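Local coordinates for protein prolyl endopeptidase (Myxococcus xanthus, PDB 2BKL) that probably hydrolyses oligopeptides on the carboxyl side of proline, and less readily of alanine, as a serine endopeptidase of the S9A family, at residues 11-16 and 23-28; 60-65 and 407-412; 329-334 and 393-398. All blocks are in the same frame, centred on the assembly; numbering follows the deposited sequence.

Contact 1: residues 11-16 and 23-28; sequences VVDTLH and PYRWLE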
ATOM      1  N   VAL A  11     -12.829  10.188  31.240  1.00  7.71           N
ATOM      2  CA  VAL A  11     -12.384   8.812  31.198  1.00  7.81           C
ATOM      3  C   VAL A  11     -10.872   8.730  31.376  1.00  9.74           C
ATOM      4  O   VAL A  11     -10.103   9.396  30.667  1.00  9.06           O
ATOM      5  CB  VAL A  11     -12.763   8.140  29.868  1.00  8.62           C
ATOM      6  CG1 VAL A  11     -12.174   6.762  29.774  1.00  8.22           C
ATOM      7  CG2 VAL A  11     -14.265   8.139  29.710  1.00  8.11           C
ATOM      8  N   VAL A  12     -10.448   7.922  32.338  1.00  9.56           N
ATOM      9  CA  VAL A  12      -9.034   7.655  32.574  1.00 11.99           C
ATOM     10  C   VAL A  12      -8.870   6.152  32.834  1.00 12.71           C
ATOM     11  O   VAL A  12      -9.767   5.485  33.379  1.00 13.86           O
ATOM     12  CB  VAL A  12      -8.483   8.519  33.737  1.00 15.77           C
ATOM     13  CG1 VAL A  12      -6.987   8.282  33.940  1.00 18.12           C
ATOM     14  CG2 VAL A  12      -8.712   9.988  33.484  1.00 18.37           C
ATOM     15  N   ASP A  13      -7.732   5.622  32.433  1.00 11.60           N
ATOM     16  CA  ASP A  13      -7.346   4.245  32.682  1.00 13.38           C
ATOM     17  C   ASP A  13      -5.945   4.229  33.250  1.00 15.63           C
ATOM     18  O   ASP A  13      -5.110   5.063  32.910  1.00 16.08           O
ATOM     19  CB  ASP A  13      -7.313   3.459  31.378  1.00 16.82           C
ATOM     20  CG  ASP A  13      -8.680   3.187  30.817  1.00 18.10           C
ATOM     21  OD1 ASP A  13      -9.303   2.165  31.201  1.00 24.17           O
ATOM     22  OD2 ASP A  13      -9.230   3.919  29.974  1.00 20.28           O
ATOM     23  N   THR A  14      -5.678   3.253  34.099  1.00 15.00           N
ATOM     24  CA  THR A  14      -4.356   3.062  34.629  1.00 16.40           C
ATOM     25  C   THR A  14      -3.768   1.890  33.907  1.00 14.90           C
ATOM     26  O   THR A  14      -4.248   0.776  34.047  1.00 15.51           O
ATOM     27  CB  THR A  14      -4.405   2.767  36.122  1.00 17.87           C
ATOM     28  OG1 THR A  14      -5.040   3.857  36.798  1.00 21.79           O
ATOM     29  CG2 THR A  14      -3.004   2.765  36.697  1.00 20.58           C
ATOM     30  N   LEU A  15      -2.735   2.153  33.123  1.00 13.58           N
ATOM     31  CA  LEU A  15      -2.069   1.136  32.340  1.00 13.23           C
ATOM     32  C   LEU A  15      -0.610   1.092  32.760  1.00 11.49           C
ATOM     33  O   LEU A  15       0.091   2.097  32.671  1.00 10.40           O
ATOM     34  CB  LEU A  15      -2.193   1.487  30.849  1.00 15.29           C
ATOM     35  CG  LEU A  15      -3.633   1.819  30.415  1.00 16.26           C
ATOM     36  CD1 LEU A  15      -3.678   2.288  28.976  1.00 17.40           C
ATOM     37  CD2 LEU A  15      -4.543   0.613  30.591  1.00 16.16           C
ATOM     38  N   HIS A  16      -0.172  -0.058  33.255  1.00 12.98           N
ATOM     39  CA  HIS A  16       1.213  -0.254  33.687  1.00 12.19           C
ATOM     40  C   HIS A  16       1.686   0.852  34.650  1.00 13.78           C
ATOM     41  O   HIS A  16       2.792   1.378  34.527  1.00 16.76           O
ATOM     42  CB  HIS A  16       2.130  -0.364  32.464  1.00 13.17           C
ATOM     43  CG  HIS A  16       1.625  -1.328  31.436  1.00 12.87           C
ATOM     44  ND1 HIS A  16       1.636  -2.695  31.625  1.00 13.66           N
ATOM     45  CD2 HIS A  16       1.047  -1.119  30.223  1.00 11.86           C
ATOM     46  CE1 HIS A  16       1.113  -3.289  30.567  1.00 13.83           C
ATOM     47  NE2 HIS A  16       0.750  -2.356  29.699  1.00 13.42           N
ATOM     48  N   PRO A  23     -10.425  11.542  26.702  1.00  6.11           N
ATOM     49  CA  PRO A  23     -11.619  12.391  26.809  1.00  5.91           C
ATOM     50  C   PRO A  23     -12.697  12.109  25.794  1.00  6.04           C
ATOM     51  O   PRO A  23     -13.878  12.352  26.070  1.00  7.29           O
ATOM     52  CB  PRO A  23     -11.058  13.816  26.646  1.00  7.14           C
ATOM     53  CG  PRO A  23      -9.722  13.648  26.066  1.00  8.78           C
ATOM     54  CD  PRO A  23      -9.198  12.322  26.504  1.00  7.01           C
ATOM     55  N   TYR A  24     -12.321  11.575  24.638  1.00  5.79           N
ATOM     56  CA  TYR A  24     -13.262  11.349  23.554  1.00  4.95           C
ATOM     57  C   TYR A  24     -13.510   9.858  23.295  1.00  6.27           C
ATOM     58  O   TYR A  24     -13.941   9.482  22.228  1.00  5.71           O
ATOM     59  CB  TYR A  24     -12.776  12.088  22.291  1.00  5.53           C
ATOM     60  CG  TYR A  24     -12.625  13.549  22.566  1.00  6.38           C
ATOM     61  CD1 TYR A  24     -13.724  14.341  22.844  1.00  5.88           C
ATOM     62  CD2 TYR A  24     -11.366  14.133  22.652  1.00  5.17           C
ATOM     63  CE1 TYR A  24     -13.587  15.685  23.136  1.00  5.46           C
ATOM     64  CE2 TYR A  24     -11.219  15.472  22.968  1.00  6.94           C
ATOM     65  CZ  TYR A  24     -12.343  16.252  23.199  1.00  5.38           C
ATOM     66  OH  TYR A  24     -12.188  17.580  23.530  1.00  7.14           O
ATOM     67  N   ARG A  25     -13.295   9.034  24.316  1.00  5.57           N
ATOM     68  CA  ARG A  25     -13.634   7.608  24.282  1.00  6.27           C
ATOM     69  C   ARG A  25     -15.020   7.322  23.685  1.00  6.66           C
ATOM     70  O   ARG A  25     -15.200   6.344  22.951  1.00  6.79           O
ATOM     71  CB  ARG A  25     -13.519   7.031  25.687  1.00  6.71           C
ATOM     72  CG  ARG A  25     -13.994   5.588  25.849  1.00  7.79           C
ATOM     73  CD  ARG A  25     -13.144   4.569  25.145  1.00  8.10           C
ATOM     74  NE  ARG A  25     -11.805   4.575  25.663  1.00  7.38           N
ATOM     75  CZ  ARG A  25     -11.414   4.060  26.821  1.00  8.21           C
ATOM     76  NH1 ARG A  25     -12.256   3.336  27.556  1.00 10.24           N
ATOM     77  NH2 ARG A  25     -10.162   4.199  27.232  1.00  9.06           N
ATOM     78  N   TRP A  26     -16.006   8.162  23.979  1.00  6.92           N
ATOM     79  CA  TRP A  26     -17.361   7.920  23.523  1.00  6.76           C
ATOM     80  C   TRP A  26     -17.511   7.889  22.015  1.00  8.11           C
ATOM     81  O   TRP A  26     -18.427   7.258  21.498  1.00  9.05           O
ATOM     82  CB  TRP A  26     -18.354   8.910  24.182  1.00  7.27           C
ATOM     83  CG  TRP A  26     -18.334  10.322  23.680  1.00  8.32           C
ATOM     84  CD1 TRP A  26     -17.558  11.360  24.133  1.00  9.09           C
ATOM     85  CD2 TRP A  26     -19.163  10.867  22.654  1.00  7.24           C
ATOM     86  NE1 TRP A  26     -17.844  12.503  23.425  1.00  8.55           N
ATOM     87  CE2 TRP A  26     -18.836  12.238  22.520  1.00  6.66           C
ATOM     88  CE3 TRP A  26     -20.148  10.342  21.823  1.00 10.00           C
ATOM     89  CZ2 TRP A  26     -19.464  13.072  21.590  1.00  9.05           C
ATOM     90  CZ3 TRP A  26     -20.763  11.173  20.896  1.00 10.49           C
ATOM     91  CH2 TRP A  26     -20.419  12.524  20.792  1.00 12.18           C
ATOM     92  N   LEU A  27     -16.600   8.563  21.304  1.00  5.86           N
ATOM     93  CA  LEU A  27     -16.627   8.545  19.844  1.00  7.34           C
ATOM     94  C   LEU A  27     -16.138   7.257  19.219  1.00  7.35           C
ATOM     95  O   LEU A  27     -16.245   7.101  17.991  1.00  7.19           O
ATOM     96  CB  LEU A  27     -15.762   9.681  19.289  1.00  7.75           C
ATOM     97  CG  LEU A  27     -16.275  11.091  19.562  1.00  6.80           C
ATOM     98  CD1 LEU A  27     -15.244  12.100  19.144  1.00  8.50           C
ATOM     99  CD2 LEU A  27     -17.557  11.330  18.795  1.00  8.75           C
ATOM    100  N   GLU A  28     -15.640   6.309  20.005  1.00  6.16           N
ATOM    101  CA  GLU A  28     -15.152   5.040  19.425  1.00  6.53           C
ATOM    102  C   GLU A  28     -16.245   4.185  18.799  1.00  9.53           C
ATOM    103  O   GLU A  28     -16.041   3.579  17.767  1.00 10.47           O
ATOM    104  CB  GLU A  28     -14.355   4.210  20.434  1.00  6.49           C
ATOM    105  CG  GLU A  28     -13.026   4.836  20.836  1.00  7.76           C
ATOM    106  CD  GLU A  28     -12.196   4.011  21.806  1.00  7.51           C
ATOM    107  OE1 GLU A  28     -12.656   2.930  22.218  1.00  7.93           O
ATOM    108  OE2 GLU A  28     -11.073   4.457  22.158  1.00  8.01           O
TER
HETATM  109  O   HOH W   1     -11.579   2.147  30.295  1.00 28.15           O

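Contact 2: residues 60-65 and 407-412; sequences AARFKE and DVPMNP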
ATOM      1  N   ALA A  60     -11.283  21.509 -10.546  1.00 10.30           N
ATOM      2  CA  ALA A  60     -12.145  20.409 -10.974  1.00 10.06           C
ATOM      3  C   ALA A  60     -12.033  20.161 -12.471  1.00 10.30           C
ATOM      4  O   ALA A  60     -11.956  19.014 -12.892  1.00 10.18           O
ATOM      5  CB  ALA A  60     -13.582  20.646 -10.604  1.00  9.57           C
ATOM      6  N   ALA A  61     -11.973  21.227 -13.271  1.00 10.70           N
ATOM      7  CA  ALA A  61     -11.895  21.045 -14.722  1.00 10.90           C
ATOM      8  C   ALA A  61     -10.561  20.393 -15.060  1.00  9.05           C
ATOM      9  O   ALA A  61     -10.481  19.545 -15.941  1.00 10.21           O
ATOM     10  CB  ALA A  61     -12.047  22.370 -15.476  1.00 11.59           C
ATOM     11  N   ARG A  62      -9.505  20.791 -14.353  1.00 10.03           N
ATOM     12  CA  ARG A  62      -8.177  20.301 -14.669  1.00  9.89           C
ATOM     13  C   ARG A  62      -8.034  18.830 -14.246  1.00 10.46           C
ATOM     14  O   ARG A  62      -7.478  18.009 -14.991  1.00 10.52           O
ATOM     15  CB  ARG A  62      -7.111  21.172 -13.989  1.00 11.98           C
ATOM     16  CG  ARG A  62      -5.663  20.790 -14.308  1.00 12.11           C
ATOM     17  CD  ARG A  62      -5.326  20.709 -15.805  1.00 13.23           C
ATOM     18  NE  ARG A  62      -3.902  20.458 -16.016  1.00 12.93           N
ATOM     19  CZ  ARG A  62      -3.395  19.863 -17.096  1.00 14.12           C
ATOM     20  NH1 ARG A  62      -4.182  19.463 -18.086  1.00 14.35           N
ATOM     21  NH2 ARG A  62      -2.083  19.673 -17.180  1.00 14.85           N
ATOM     22  N   PHE A  63      -8.544  18.502 -13.064  1.00 10.39           N
ATOM     23  CA  PHE A  63      -8.501  17.116 -12.589  1.00  9.75           C
ATOM     24  C   PHE A  63      -9.374  16.212 -13.466  1.00 10.46           C
ATOM     25  O   PHE A  63      -9.055  15.048 -13.664  1.00 12.15           O
ATOM     26  CB  PHE A  63      -8.892  17.004 -11.116  1.00  9.18           C
ATOM     27  CG  PHE A  63      -7.869  17.557 -10.154  1.00  9.41           C
ATOM     28  CD1 PHE A  63      -6.523  17.296 -10.314  1.00 11.60           C
ATOM     29  CD2 PHE A  63      -8.265  18.332  -9.087  1.00 10.55           C
ATOM     30  CE1 PHE A  63      -5.581  17.782  -9.402  1.00 11.95           C
ATOM     31  CE2 PHE A  63      -7.317  18.836  -8.176  1.00 12.57           C
ATOM     32  CZ  PHE A  63      -5.986  18.562  -8.355  1.00 11.37           C
ATOM     33  N   LYS A  64     -10.454  16.740 -14.037  1.00 10.41           N
ATOM     34  CA  LYS A  64     -11.247  15.944 -14.972  1.00 12.40           C
ATOM     35  C   LYS A  64     -10.440  15.606 -16.239  1.00 11.82           C
ATOM     36  O   LYS A  64     -10.475  14.481 -16.729  1.00 14.24           O
ATOM     37  CB  LYS A  64     -12.561  16.662 -15.303  1.00 14.65           C
ATOM     38  CG  LYS A  64     -13.581  15.752 -15.933  1.00 19.99           C
ATOM     39  CD  LYS A  64     -14.906  16.469 -16.144  1.00 22.53           C
ATOM     40  CE  LYS A  64     -15.822  15.660 -17.063  1.00 24.57           C
ATOM     41  NZ  LYS A  64     -15.376  15.761 -18.476  1.00 28.25           N
ATOM     42  N   GLU A  65      -9.669  16.567 -16.736  1.00 11.05           N
ATOM     43  CA  GLU A  65      -8.809  16.380 -17.891  1.00 12.78           C
ATOM     44  C   GLU A  65      -7.694  15.362 -17.598  1.00 12.95           C
ATOM     45  O   GLU A  65      -7.268  14.610 -18.482  1.00 14.45           O
ATOM     46  CB  GLU A  65      -8.249  17.752 -18.296  1.00 16.68           C
ATOM     47  CG  GLU A  65      -7.239  17.819 -19.412  1.00 22.04           C
ATOM     48  CD  GLU A  65      -6.936  19.260 -19.842  1.00 22.41           C
ATOM     49  OE1 GLU A  65      -7.023  20.200 -18.987  1.00 24.48           O
ATOM     50  OE2 GLU A  65      -6.599  19.457 -21.040  1.00 27.78           O
ATOM     51  N   ASP A 407      -1.198   8.593 -22.341  1.00 12.97           N
ATOM     52  CA  ASP A 407      -1.154   9.957 -22.826  1.00 16.90           C
ATOM     53  C   ASP A 407      -1.869  10.842 -21.792  1.00 15.90           C
ATOM     54  O   ASP A 407      -3.006  10.558 -21.385  1.00 17.76           O
ATOM     55  CB  ASP A 407      -1.829  10.048 -24.196  1.00 22.15           C
ATOM     56  CG  ASP A 407      -0.941   9.515 -25.315  1.00 23.82           C
ATOM     57  OD1 ASP A 407      -0.874   8.282 -25.502  1.00 31.86           O
ATOM     58  OD2 ASP A 407      -0.254  10.262 -26.050  1.00 33.09           O
ATOM     59  N   VAL A 408      -1.183  11.880 -21.344  1.00 15.97           N
ATOM     60  CA  VAL A 408      -1.709  12.798 -20.345  1.00 15.66           C
ATOM     61  C   VAL A 408      -1.488  14.224 -20.877  1.00 15.08           C
ATOM     62  O   VAL A 408      -0.424  14.514 -21.408  1.00 14.04           O
ATOM     63  CB  VAL A 408      -0.954  12.599 -18.998  1.00 17.33           C
ATOM     64  CG1 VAL A 408      -1.415  13.586 -17.954  1.00 18.51           C
ATOM     65  CG2 VAL A 408      -1.150  11.193 -18.460  1.00 19.34           C
ATOM     66  N   PRO A 409      -2.483  15.106 -20.776  1.00 14.11           N
ATOM     67  CA  PRO A 409      -2.351  16.470 -21.317  1.00 14.79           C
ATOM     68  C   PRO A 409      -1.492  17.345 -20.408  1.00 13.54           C
ATOM     69  O   PRO A 409      -2.019  18.153 -19.644  1.00 14.67           O
ATOM     70  CB  PRO A 409      -3.796  16.958 -21.391  1.00 14.82           C
ATOM     71  CG  PRO A 409      -4.486  16.209 -20.310  1.00 15.35           C
ATOM     72  CD  PRO A 409      -3.828  14.861 -20.245  1.00 14.28           C
ATOM     73  N   MET A 410      -0.182  17.193 -20.525  1.00 14.33           N
ATOM     74  CA  MET A 410       0.793  17.931 -19.720  1.00 16.94           C
ATOM     75  C   MET A 410       2.076  18.021 -20.516  1.00 16.80           C
ATOM     76  O   MET A 410       2.249  17.289 -21.486  1.00 17.93           O
ATOM     77  CB  MET A 410       1.089  17.162 -18.433  1.00 20.38           C
ATOM     78  CG  MET A 410       1.457  15.703 -18.734  1.00 22.09           C
ATOM     79  SD  MET A 410       2.509  14.842 -17.611  1.00 27.15           S
ATOM     80  CE  MET A 410       3.571  16.153 -17.087  1.00 23.79           C
ATOM     81  N   ASN A 411       2.976  18.913 -20.113  1.00 14.93           N
ATOM     82  CA  ASN A 411       4.282  19.051 -20.758  1.00 16.80           C
ATOM     83  C   ASN A 411       5.377  18.760 -19.753  1.00 16.30           C
ATOM     84  O   ASN A 411       5.695  19.616 -18.927  1.00 15.74           O
ATOM     85  CB  ASN A 411       4.456  20.458 -21.334  1.00 18.82           C
ATOM     86  CG  ASN A 411       5.819  20.652 -22.016  1.00 19.56           C
ATOM     87  OD1 ASN A 411       6.665  19.746 -22.057  1.00 22.52           O
ATOM     88  ND2 ASN A 411       6.030  21.851 -22.560  1.00 25.85           N
ATOM     89  N   PRO A 412       5.941  17.551 -19.798  1.00 16.58           N
ATOM     90  CA  PRO A 412       6.945  17.123 -18.809  1.00 16.97           C
ATOM     91  C   PRO A 412       8.189  18.014 -18.747  1.00 15.59           C
ATOM     92  O   PRO A 412       8.808  18.097 -17.674  1.00 14.07           O
ATOM     93  CB  PRO A 412       7.328  15.711 -19.268  1.00 17.79           C
ATOM     94  CG  PRO A 412       6.208  15.265 -20.148  1.00 19.98           C
ATOM     95  CD  PRO A 412       5.652  16.480 -20.780  1.00 18.08           C
TER

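Contact 3: residues 329-334 and 393-398; sequences GGHLSL and TSVSTG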
ATOM      1  N   GLY A 329      11.262 -16.437 -18.460  1.00  7.54           N
ATOM      2  CA  GLY A 329      12.014 -16.874 -19.620  1.00  9.47           C
ATOM      3  C   GLY A 329      13.244 -17.692 -19.296  1.00  8.69           C
ATOM      4  O   GLY A 329      14.289 -17.492 -19.924  1.00  9.89           O
ATOM      5  N   GLY A 330      13.151 -18.536 -18.285  1.00  8.64           N
ATOM      6  CA  GLY A 330      14.268 -19.424 -17.945  1.00  9.62           C
ATOM      7  C   GLY A 330      15.437 -18.740 -17.273  1.00  8.35           C
ATOM      8  O   GLY A 330      16.521 -19.310 -17.191  1.00 10.24           O
ATOM      9  N   HIS A 331      15.207 -17.527 -16.774  1.00  7.82           N
ATOM     10  CA  HIS A 331      16.208 -16.685 -16.124  1.00  8.23           C
ATOM     11  C   HIS A 331      15.643 -16.112 -14.821  1.00  7.57           C
ATOM     12  O   HIS A 331      14.432 -16.174 -14.556  1.00  7.59           O
ATOM     13  CB  HIS A 331      16.577 -15.505 -17.037  1.00  8.41           C
ATOM     14  CG  HIS A 331      17.415 -15.882 -18.222  1.00  8.46           C
ATOM     15  ND1 HIS A 331      16.954 -16.705 -19.224  1.00  9.95           N
ATOM     16  CD2 HIS A 331      18.676 -15.539 -18.569  1.00 12.22           C
ATOM     17  CE1 HIS A 331      17.910 -16.889 -20.119  1.00 12.46           C
ATOM     18  NE2 HIS A 331      18.963 -16.177 -19.757  1.00 12.56           N
ATOM     19  N   LEU A 332      16.527 -15.584 -13.984  1.00  7.23           N
ATOM     20  CA  LEU A 332      16.155 -14.766 -12.828  1.00  6.84           C
ATOM     21  C   LEU A 332      16.125 -13.298 -13.204  1.00  7.36           C
ATOM     22  O   LEU A 332      17.037 -12.812 -13.842  1.00  9.28           O
ATOM     23  CB  LEU A 332      17.166 -14.974 -11.702  1.00  7.70           C
ATOM     24  CG  LEU A 332      17.309 -16.410 -11.180  1.00  7.58           C
ATOM     25  CD1 LEU A 332      18.389 -16.433 -10.131  1.00 10.98           C
ATOM     26  CD2 LEU A 332      16.025 -16.969 -10.632  1.00 11.08           C
ATOM     27  N   SER A 333      15.081 -12.587 -12.801  1.00  6.16           N
ATOM     28  CA  SER A 333      15.003 -11.129 -12.919  1.00  6.18           C
ATOM     29  C   SER A 333      15.042 -10.544 -11.518  1.00  7.09           C
ATOM     30  O   SER A 333      14.232 -10.881 -10.698  1.00  7.71           O
ATOM     31  CB  SER A 333      13.754 -10.683 -13.673  1.00  8.75           C
ATOM     32  OG  SER A 333      13.797  -9.282 -13.897  1.00  9.94           O
ATOM     33  N   LEU A 334      16.022  -9.684 -11.290  1.00  5.91           N
ATOM     34  CA  LEU A 334      16.370  -9.186  -9.957  1.00  6.54           C
ATOM     35  C   LEU A 334      16.108  -7.679  -9.936  1.00  7.07           C
ATOM     36  O   LEU A 334      16.720  -6.901 -10.686  1.00  6.97           O
ATOM     37  CB  LEU A 334      17.835  -9.460  -9.650  1.00  7.30           C
ATOM     38  CG  LEU A 334      18.361 -10.893  -9.858  1.00  8.72           C
ATOM     39  CD1 LEU A 334      19.858 -10.971  -9.721  1.00 11.01           C
ATOM     40  CD2 LEU A 334      17.730 -11.759  -8.870  1.00 12.05           C
ATOM     41  N   THR A 393       9.851  -6.929 -23.402  1.00  9.20           N
ATOM     42  CA  THR A 393      11.241  -7.289 -23.586  1.00  9.86           C
ATOM     43  C   THR A 393      11.377  -8.780 -23.831  1.00  9.88           C
ATOM     44  O   THR A 393      10.529  -9.562 -23.423  1.00 11.91           O
ATOM     45  CB  THR A 393      12.099  -6.891 -22.360  1.00 12.55           C
ATOM     46  OG1 THR A 393      11.875  -7.814 -21.273  1.00 13.76           O
ATOM     47  CG2 THR A 393      11.710  -5.556 -21.773  1.00 15.34           C
ATOM     48  N   SER A 394      12.446  -9.159 -24.517  1.00  7.97           N
ATOM     49  CA  SER A 394      12.837 -10.545 -24.627  1.00  8.05           C
ATOM     50  C   SER A 394      13.858 -10.861 -23.544  1.00  9.06           C
ATOM     51  O   SER A 394      14.874 -10.211 -23.412  1.00  8.89           O
ATOM     52  CB  SER A 394      13.474 -10.817 -25.993  1.00 10.60           C
ATOM     53  OG  SER A 394      14.182 -12.054 -25.973  1.00 11.98           O
ATOM     54  N   VAL A 395      13.577 -11.880 -22.759  1.00 10.12           N
ATOM     55  CA  VAL A 395      14.480 -12.266 -21.698  1.00 10.09           C
ATOM     56  C   VAL A 395      15.776 -12.815 -22.283  1.00 10.89           C
ATOM     57  O   VAL A 395      16.863 -12.518 -21.781  1.00 11.59           O
ATOM     58  CB  VAL A 395      13.832 -13.306 -20.753  1.00  9.95           C
ATOM     59  CG1 VAL A 395      14.827 -13.762 -19.694  1.00 11.67           C
ATOM     60  CG2 VAL A 395      12.616 -12.723 -20.068  1.00 10.85           C
ATOM     61  N   SER A 396      15.655 -13.620 -23.328  1.00 11.81           N
ATOM     62  CA  SER A 396      16.815 -14.275 -23.926  1.00 12.87           C
ATOM     63  C   SER A 396      17.760 -13.317 -24.662  1.00 13.63           C
ATOM     64  O   SER A 396      18.957 -13.512 -24.588  1.00 14.50           O
ATOM     65  CB  SER A 396      16.391 -15.416 -24.841  1.00 14.00           C
ATOM     66  OG  SER A 396      15.612 -14.975 -25.909  1.00 16.22           O
ATOM     67  N   THR A 397      17.236 -12.282 -25.333  1.00 11.99           N
ATOM     68  CA  THR A 397      18.081 -11.371 -26.135  1.00 11.41           C
ATOM     69  C   THR A 397      18.257  -9.960 -25.574  1.00 11.08           C
ATOM     70  O   THR A 397      19.180  -9.240 -25.974  1.00 12.38           O
ATOM     71  CB  THR A 397      17.550 -11.217 -27.565  1.00 13.07           C
ATOM     72  OG1 THR A 397      16.378 -10.398 -27.583  1.00 13.95           O
ATOM     73  CG2 THR A 397      17.149 -12.568 -28.205  1.00 12.60           C
ATOM     74  N   GLY A 398      17.338  -9.514 -24.727  1.00  9.70           N
ATOM     75  CA  GLY A 398      17.340  -8.153 -24.221  1.00  9.50           C
ATOM     76  C   GLY A 398      16.676  -7.113 -25.094  1.00 10.92           C
ATOM     77  O   GLY A 398      16.636  -5.926 -24.738  1.00 12.68           O
TER

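Contact 1: residues 11-16 and 23-28
Asp-13 and Arg-25 join in a salt bridge that extends to Glu-28, a three-residue ionic network linking the hairpin of strands 12-15 and 18-21 to the short 3-10 segment 25-27. Arg-25 NH2 gives its hydrogen to Asp-13 OD2 at 2.9 Å with an N-H...O angle of 154°. The donor reaches that oxygen on its syn side but 31° out of the carboxylate plane. The pair is engaged at one corner, since Arg-25 NH1 stays 3.9 Å from Asp-13 OD2. Arg-25 NH1 points instead to water 1, which accepts from it at 3.1 Å. At the inner end of the guanidinium, Arg-25 NE lies 3.6 Å from Glu-28 OE2, an oxygen that also faces Lys-626 and Arg-564, while Asp-22 is a further anionic partner of NE. Glu-28 is brought to this side by the 3-10 turn, whose bond from Glu-28 N to Arg-25 O measures 3.0 Å. With CG anti to its backbone N (chi1 173°) and the chain bent at its next two torsions, Arg-25 brings its guanidinium up to Asp-13 and Val-11. Packing is light: Val-11 CG1 covers one guanidinium face, off-centre, 4.1 Å from Arg-25 CZ.

Contact 2: residues 60-65 and 407-412
Arg-62 reaches from helix 56-67 to the backbone carbonyl of Pro-409, the central residue of an inverse gamma turn in the connection between strand 400-405 of the beta-propeller and strand 415-423 of the alpha/beta-hydrolase sheet. The grip is end-on and forked, with both terminal nitrogens serving one oxygen. Arg-62 NH2 lies 2.9 Å from Pro-409 O, with an N-H...O angle of 147°. Its twin, Arg-62 NH1, reaches the same Pro-409 O at 3.0 Å and 143°, and the similar, moderately bent angles are those expected when one acceptor sits between two N-H groups. The oxygen lies in the guanidinium plane, and both donors lie in the carbonyl plane, so the two flat groups meet edge-on, an arrangement that restrains rotation of the guanidinium. Beside the fork, the pyrrolidine ring of Pro-409 slides along the Glu-65 side chain, and the packing is tight where Glu-65 CG comes to 3.3 Å from Pro-409 CG.

Glu-65 also steadies the arginine from within the helix: its OE1 accepts a weak, salt-bridged hydrogen bond from Arg-62 NH1 at 3.1 Å. This gives NH1 two acceptors and would probably offset part of the arginine's charge. A bend at chi2 (54°) directs the otherwise outstretched Arg-62 chain toward the turn. Farther out, Arg-62 touches Pro-470 of helix 469-473 and Met-410 touches Leu-469, while the buried Phe-63 packs on helix 657-674 through Ile-661, Ser-664 and Tyr-668. Helix 56-67 and the interdomain connection thus meet at the surface while both rest on the catalytic domain. The turn that presents the carbonyl is closed by a weak bond from Met-410 N to Val-408 O, 2.8 Å long.

Contact 3: residues 329-334 and 393-398
Val-395 and His-331 supply the apolar part of the contact, their side chains running past each other in opposite directions. Val-395 CG1 is the touching branch, 3.6 Å from His-331 CB and 3.7 Å from His-331 ND1; it meets the imidazole obliquely. A chi1 of 177° turns this methyl away from the valine's own N, and it also comes within 3.8 Å of Gly-329 O. The backbone at Gly-329 lies close to the valine too: a beta carbon there would fall only 2.8 Å from Val-395 CB, which makes the absence of a side chain a steric requirement.

Hydrogen bonds shape each side separately. His-331 ND1 donates to Gly-329 O at 2.9 Å and 159°, from above the carbonyl plane, which ties the ring to the hairpin turn. Replacing His-331 with an alanine would probably leave Gly-329 O without this donor and open a gap beside Val-395 CG1. Within 393-398, Ser-394 OG accepts from Thr-397 N at 3.1 Å, an ST motif, and Asp-375 holds the same hydroxyl.

Val-395 packs on Ala-377 within its own four-stranded antiparallel sheet and on Val-328 of the neighbouring one, the packing between consecutive blades of the seven-bladed beta-propeller of prolyl oligopeptidases.

Overall arrangement
Contacts 1 and 2 are surface contacts carried by arginine, whereas contact 3 is partly buried and rests on van der Waals packing around a buried valine. The arginines differ in partner: a carboxylate across contact 1, a backbone carbonyl across contact 2. Contact 3 joins two sheets of the propeller; the other two concern N-terminal elements that lie against the catalytic domain, contact 2 tying one to the interdomain connection. Along the chain, contact 3 is nested within the loop closed by contact 2, their centres about 36 Å apart. Contacts 1 and 3 lie on opposite sides of the chain's centre, about 57 Å apart between centres, and no two contacts touch.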